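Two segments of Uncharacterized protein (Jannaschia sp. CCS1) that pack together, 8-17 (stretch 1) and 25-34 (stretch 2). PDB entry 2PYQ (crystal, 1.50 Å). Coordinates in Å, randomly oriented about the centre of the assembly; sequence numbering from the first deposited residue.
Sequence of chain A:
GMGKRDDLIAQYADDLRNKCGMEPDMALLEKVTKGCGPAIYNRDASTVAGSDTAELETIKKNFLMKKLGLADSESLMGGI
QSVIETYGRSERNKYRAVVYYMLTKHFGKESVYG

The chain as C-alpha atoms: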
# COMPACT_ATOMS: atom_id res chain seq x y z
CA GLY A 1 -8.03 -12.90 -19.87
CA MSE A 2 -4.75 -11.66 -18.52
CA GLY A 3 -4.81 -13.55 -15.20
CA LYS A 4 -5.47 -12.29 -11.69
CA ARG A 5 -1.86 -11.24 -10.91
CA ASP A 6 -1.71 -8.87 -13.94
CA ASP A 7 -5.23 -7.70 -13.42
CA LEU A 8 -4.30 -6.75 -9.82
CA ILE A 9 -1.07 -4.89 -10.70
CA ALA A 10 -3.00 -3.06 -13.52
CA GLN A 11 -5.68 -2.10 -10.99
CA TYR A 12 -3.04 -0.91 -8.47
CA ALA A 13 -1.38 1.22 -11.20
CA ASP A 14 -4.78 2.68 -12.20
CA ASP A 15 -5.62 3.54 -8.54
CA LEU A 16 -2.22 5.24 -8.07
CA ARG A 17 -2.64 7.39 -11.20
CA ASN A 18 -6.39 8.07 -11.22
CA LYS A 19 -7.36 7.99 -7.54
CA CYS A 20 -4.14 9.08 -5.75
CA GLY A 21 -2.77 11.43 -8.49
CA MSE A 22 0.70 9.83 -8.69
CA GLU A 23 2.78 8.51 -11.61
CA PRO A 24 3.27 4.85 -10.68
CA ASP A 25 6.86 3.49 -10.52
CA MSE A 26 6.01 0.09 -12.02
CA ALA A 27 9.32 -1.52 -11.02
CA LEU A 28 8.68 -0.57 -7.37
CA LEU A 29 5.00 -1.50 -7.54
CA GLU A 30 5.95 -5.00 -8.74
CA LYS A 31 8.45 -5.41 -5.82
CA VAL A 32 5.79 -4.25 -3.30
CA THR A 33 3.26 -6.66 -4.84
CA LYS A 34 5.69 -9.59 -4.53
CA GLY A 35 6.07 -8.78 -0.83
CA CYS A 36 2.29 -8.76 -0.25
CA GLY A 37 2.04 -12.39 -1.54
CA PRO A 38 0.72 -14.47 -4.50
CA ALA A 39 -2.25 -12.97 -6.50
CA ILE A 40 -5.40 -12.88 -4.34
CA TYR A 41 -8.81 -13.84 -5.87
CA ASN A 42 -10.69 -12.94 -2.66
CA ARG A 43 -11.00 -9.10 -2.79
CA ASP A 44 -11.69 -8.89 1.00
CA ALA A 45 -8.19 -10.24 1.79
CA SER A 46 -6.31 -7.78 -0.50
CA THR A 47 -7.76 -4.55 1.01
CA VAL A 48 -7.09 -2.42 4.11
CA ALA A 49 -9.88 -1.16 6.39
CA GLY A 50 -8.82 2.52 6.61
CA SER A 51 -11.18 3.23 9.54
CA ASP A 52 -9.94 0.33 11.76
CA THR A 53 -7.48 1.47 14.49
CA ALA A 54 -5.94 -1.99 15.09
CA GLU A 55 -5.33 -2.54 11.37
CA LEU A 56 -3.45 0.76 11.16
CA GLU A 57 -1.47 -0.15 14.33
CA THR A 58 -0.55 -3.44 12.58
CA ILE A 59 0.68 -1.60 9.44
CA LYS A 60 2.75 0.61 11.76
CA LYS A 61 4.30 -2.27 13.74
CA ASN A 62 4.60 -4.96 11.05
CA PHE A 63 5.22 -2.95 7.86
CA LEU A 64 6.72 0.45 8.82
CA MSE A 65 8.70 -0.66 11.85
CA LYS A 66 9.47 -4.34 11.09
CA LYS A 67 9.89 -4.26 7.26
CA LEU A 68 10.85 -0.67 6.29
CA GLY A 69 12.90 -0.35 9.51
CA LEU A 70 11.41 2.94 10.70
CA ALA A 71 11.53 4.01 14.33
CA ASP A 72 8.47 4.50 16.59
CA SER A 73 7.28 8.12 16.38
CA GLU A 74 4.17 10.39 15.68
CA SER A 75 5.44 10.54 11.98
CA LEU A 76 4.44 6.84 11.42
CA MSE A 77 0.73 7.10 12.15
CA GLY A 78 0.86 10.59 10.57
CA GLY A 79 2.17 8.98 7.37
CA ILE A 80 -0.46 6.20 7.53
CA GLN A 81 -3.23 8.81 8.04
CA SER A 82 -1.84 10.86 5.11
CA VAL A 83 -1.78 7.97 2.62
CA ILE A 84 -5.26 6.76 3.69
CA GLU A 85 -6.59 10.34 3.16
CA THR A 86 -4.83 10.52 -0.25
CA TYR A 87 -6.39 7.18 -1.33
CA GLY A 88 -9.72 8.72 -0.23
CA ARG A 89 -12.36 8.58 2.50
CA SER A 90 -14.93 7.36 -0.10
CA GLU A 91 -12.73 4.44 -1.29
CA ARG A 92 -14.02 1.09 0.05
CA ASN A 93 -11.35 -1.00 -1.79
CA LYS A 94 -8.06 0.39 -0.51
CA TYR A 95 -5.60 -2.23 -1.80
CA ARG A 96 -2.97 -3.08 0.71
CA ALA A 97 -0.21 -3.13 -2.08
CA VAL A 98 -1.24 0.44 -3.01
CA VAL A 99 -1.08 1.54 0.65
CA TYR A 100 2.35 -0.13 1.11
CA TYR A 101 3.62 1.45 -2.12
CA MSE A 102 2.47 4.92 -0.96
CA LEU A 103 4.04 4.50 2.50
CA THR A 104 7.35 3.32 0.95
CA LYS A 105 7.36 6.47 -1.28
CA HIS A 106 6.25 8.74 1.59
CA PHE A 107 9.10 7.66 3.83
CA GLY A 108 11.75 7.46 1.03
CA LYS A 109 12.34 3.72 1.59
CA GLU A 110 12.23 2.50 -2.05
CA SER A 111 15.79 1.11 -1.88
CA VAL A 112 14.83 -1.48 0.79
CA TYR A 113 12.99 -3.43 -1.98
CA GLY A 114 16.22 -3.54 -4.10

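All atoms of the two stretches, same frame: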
# COMPACT_ATOMS: atom_id res chain seq x y z
N LEU A 8 -4.53 -7.45 -11.09
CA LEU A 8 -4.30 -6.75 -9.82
C LEU A 8 -3.27 -5.63 -9.95
O LEU A 8 -3.56 -4.54 -9.55
CB LEU A 8 -3.87 -7.71 -8.70
CG LEU A 8 -5.00 -8.47 -8.05
CD1 LEU A 8 -4.45 -9.54 -7.13
CD2 LEU A 8 -5.90 -7.49 -7.28
N ILE A 9 -2.10 -5.91 -10.51
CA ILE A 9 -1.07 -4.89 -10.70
C ILE A 9 -1.61 -3.73 -11.58
O ILE A 9 -1.37 -2.58 -11.28
CB ILE A 9 0.25 -5.44 -11.26
CG1 ILE A 9 0.93 -6.32 -10.20
CG2 ILE A 9 1.23 -4.30 -11.60
CD1 ILE A 9 2.05 -7.12 -10.71
N ALA A 10 -2.35 -4.07 -12.65
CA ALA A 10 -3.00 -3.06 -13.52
C ALA A 10 -3.96 -2.20 -12.73
O ALA A 10 -3.99 -0.97 -12.90
CB ALA A 10 -3.70 -3.74 -14.69
N GLN A 11 -4.76 -2.83 -11.86
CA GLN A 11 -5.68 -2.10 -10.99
C GLN A 11 -4.92 -1.19 -10.01
O GLN A 11 -5.30 -0.04 -9.81
CB GLN A 11 -6.60 -3.04 -10.21
CG GLN A 11 -7.70 -2.30 -9.43
CD GLN A 11 -8.59 -1.46 -10.32
OE1 GLN A 11 -9.10 -1.95 -11.34
NE2 GLN A 11 -8.76 -0.17 -9.99
N TYR A 12 -3.85 -1.72 -9.40
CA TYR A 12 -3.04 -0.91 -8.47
C TYR A 12 -2.47 0.34 -9.18
O TYR A 12 -2.49 1.42 -8.62
CB TYR A 12 -1.86 -1.70 -7.90
CG TYR A 12 -2.21 -2.96 -7.15
CD1 TYR A 12 -3.47 -3.17 -6.56
CD2 TYR A 12 -1.23 -3.95 -6.96
CE1 TYR A 12 -3.76 -4.34 -5.86
CE2 TYR A 12 -1.51 -5.10 -6.26
CZ TYR A 12 -2.76 -5.29 -5.71
OH TYR A 12 -3.04 -6.42 -5.01
N ALA A 13 -1.93 0.14 -10.39
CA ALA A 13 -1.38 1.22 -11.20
C ALA A 13 -2.46 2.28 -11.53
O ALA A 13 -2.21 3.49 -11.43
CB ALA A 13 -0.75 0.71 -12.47
N ASP A 14 -3.66 1.80 -11.89
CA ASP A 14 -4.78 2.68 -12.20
C ASP A 14 -5.20 3.49 -10.97
O ASP A 14 -5.40 4.71 -11.08
CB ASP A 14 -5.94 1.85 -12.80
CG ASP A 14 -6.94 2.71 -13.58
OD1 ASP A 14 -7.62 3.55 -12.97
OD2 ASP A 14 -7.06 2.53 -14.84
N ASP A 15 -5.32 2.86 -9.81
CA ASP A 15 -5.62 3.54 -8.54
C ASP A 15 -4.58 4.61 -8.23
O ASP A 15 -4.92 5.74 -7.87
CB ASP A 15 -5.70 2.58 -7.34
CG ASP A 15 -6.99 1.78 -7.26
OD1 ASP A 15 -7.82 1.86 -8.21
OD2 ASP A 15 -7.15 1.09 -6.23
N LEU A 16 -3.30 4.27 -8.37
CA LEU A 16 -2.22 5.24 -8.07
C LEU A 16 -2.34 6.48 -8.97
O LEU A 16 -2.31 7.59 -8.47
CB LEU A 16 -0.85 4.61 -8.19
CG LEU A 16 -0.52 3.74 -6.98
CD1 LEU A 16 0.61 2.77 -7.36
CD2 LEU A 16 -0.17 4.56 -5.74
N ARG A 17 -2.53 6.28 -10.27
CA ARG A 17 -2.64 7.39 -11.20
C ARG A 17 -3.94 8.17 -11.06
O ARG A 17 -3.93 9.39 -10.86
CB ARG A 17 -2.42 6.94 -12.65
CG ARG A 17 -2.40 8.10 -13.68
CD ARG A 17 -1.84 7.69 -15.05
NE ARG A 17 -0.37 7.54 -15.07
CZ ARG A 17 0.52 8.51 -15.32
NH1 ARG A 17 0.15 9.76 -15.56
NH2 ARG A 17 1.84 8.22 -15.32
N ASP A 25 5.53 4.07 -10.23
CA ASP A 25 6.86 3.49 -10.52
C ASP A 25 6.56 2.00 -10.60
O ASP A 25 6.39 1.33 -9.58
CB ASP A 25 7.85 3.86 -9.41
CG ASP A 25 9.22 3.25 -9.60
OD1 ASP A 25 9.43 2.26 -10.35
OD2 ASP A 25 10.14 3.78 -8.95
N MSE A 26 6.43 1.49 -11.81
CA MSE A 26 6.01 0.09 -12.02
C MSE A 26 6.99 -0.94 -11.45
O MSE A 26 6.56 -1.98 -10.94
CB MSE A 26 5.74 -0.21 -13.51
CG MSE A 26 4.58 0.60 -14.09
SE MSE A 26 2.86 0.32 -13.20
CE MSE A 26 2.59 -1.50 -13.61
N ALA A 27 8.28 -0.64 -11.56
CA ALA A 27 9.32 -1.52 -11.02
C ALA A 27 9.13 -1.64 -9.51
O ALA A 27 9.11 -2.74 -9.00
CB ALA A 27 10.70 -0.98 -11.35
N LEU A 28 8.93 -0.52 -8.81
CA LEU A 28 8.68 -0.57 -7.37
C LEU A 28 7.37 -1.27 -7.05
O LEU A 28 7.31 -2.08 -6.12
CB LEU A 28 8.70 0.84 -6.77
CG LEU A 28 8.49 0.94 -5.26
CD1 LEU A 28 9.53 0.14 -4.49
CD2 LEU A 28 8.41 2.40 -4.84
N LEU A 29 6.31 -0.90 -7.76
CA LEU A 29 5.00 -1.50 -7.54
C LEU A 29 5.05 -3.02 -7.65
O LEU A 29 4.45 -3.71 -6.83
CB LEU A 29 3.95 -0.92 -8.52
CG LEU A 29 2.50 -1.38 -8.32
CD1 LEU A 29 1.95 -1.12 -6.87
CD2 LEU A 29 1.63 -0.69 -9.38
N GLU A 30 5.78 -3.54 -8.62
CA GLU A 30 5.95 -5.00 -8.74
C GLU A 30 6.67 -5.62 -7.51
O GLU A 30 6.23 -6.67 -7.02
CB GLU A 30 6.68 -5.37 -10.05
CG GLU A 30 7.01 -6.85 -10.23
CD GLU A 30 5.78 -7.74 -10.16
OE1 GLU A 30 4.95 -7.55 -11.05
OE2 GLU A 30 5.65 -8.61 -9.26
N LYS A 31 7.70 -4.95 -7.01
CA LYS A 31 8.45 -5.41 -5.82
C LYS A 31 7.55 -5.41 -4.58
O LYS A 31 7.61 -6.34 -3.77
CB LYS A 31 9.69 -4.52 -5.61
CG LYS A 31 10.67 -4.59 -6.76
CD LYS A 31 11.76 -3.56 -6.70
CE LYS A 31 12.52 -3.47 -8.02
NZ LYS A 31 13.53 -2.39 -8.03
N VAL A 32 6.75 -4.35 -4.42
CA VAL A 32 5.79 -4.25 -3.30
C VAL A 32 4.74 -5.37 -3.38
O VAL A 32 4.38 -5.98 -2.38
CB VAL A 32 5.10 -2.84 -3.25
CG1 VAL A 32 4.01 -2.82 -2.19
CG2 VAL A 32 6.13 -1.79 -2.97
N THR A 33 4.26 -5.63 -4.60
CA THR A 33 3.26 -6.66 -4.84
C THR A 33 3.80 -8.04 -4.50
O THR A 33 3.10 -8.83 -3.86
CB THR A 33 2.73 -6.56 -6.27
OG1 THR A 33 2.12 -5.27 -6.45
CG2 THR A 33 1.70 -7.66 -6.55
N LYS A 34 5.04 -8.32 -4.90
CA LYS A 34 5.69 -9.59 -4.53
C LYS A 34 5.68 -9.78 -3.02
O LYS A 34 5.30 -10.87 -2.53
CB LYS A 34 7.12 -9.69 -5.07
CG LYS A 34 7.21 -9.99 -6.54
CD LYS A 34 8.60 -10.51 -6.90
CE LYS A 34 8.72 -10.98 -8.36
NZ LYS A 34 8.61 -9.82 -9.33

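Two helices pack here mainly through apolar side chains; no hydrogen bond crosses between them. Their axes cross at 125° and come within 10.8 Å, and the contact buries 374 Å² in all. Asp 25 points away from stretch 1 and caps its own helix, its OD1 accepting from Leu 28 N at 3.2 Å. The CA-to-CB bond of Met 26, a selenomethionine, points sideways, but the side chain (m, m, m) brings its end nearer stretch 1. Its SE lies 3.7 Å from Ala 13 CB, and its CE lies 3.7 Å from Ile 9 CG2. Ala 13 CB gives Met 26 a small apolar surface; Ala 13 CA and Met 26 CA are 7.5 Å apart. Leu 29 is buried and points toward stretch 1, a knob among Ile 9, Tyr 12, Ala 13 and Leu 16. Its CD2 is 3.9 Å from Tyr 12 CB and 4.1 Å from Leu 16 CD1. Glu 30 OE1 approaches Ile 9 CD1 at 3.0 Å, a tight contact with a methyl group. Its other oxygen, OE2, forms a salt bridge with Lys 34 NZ at 3.2 Å. Thr 33 OG1 donates to Leu 29 O at 2.8 Å. The same OG1 meets the Tyr 12 ring edge, 3.6 Å from CD2. Thr 33 CG2 lies 4.0 Å from Ile 9 CG1, completing the pocket around Ile 9.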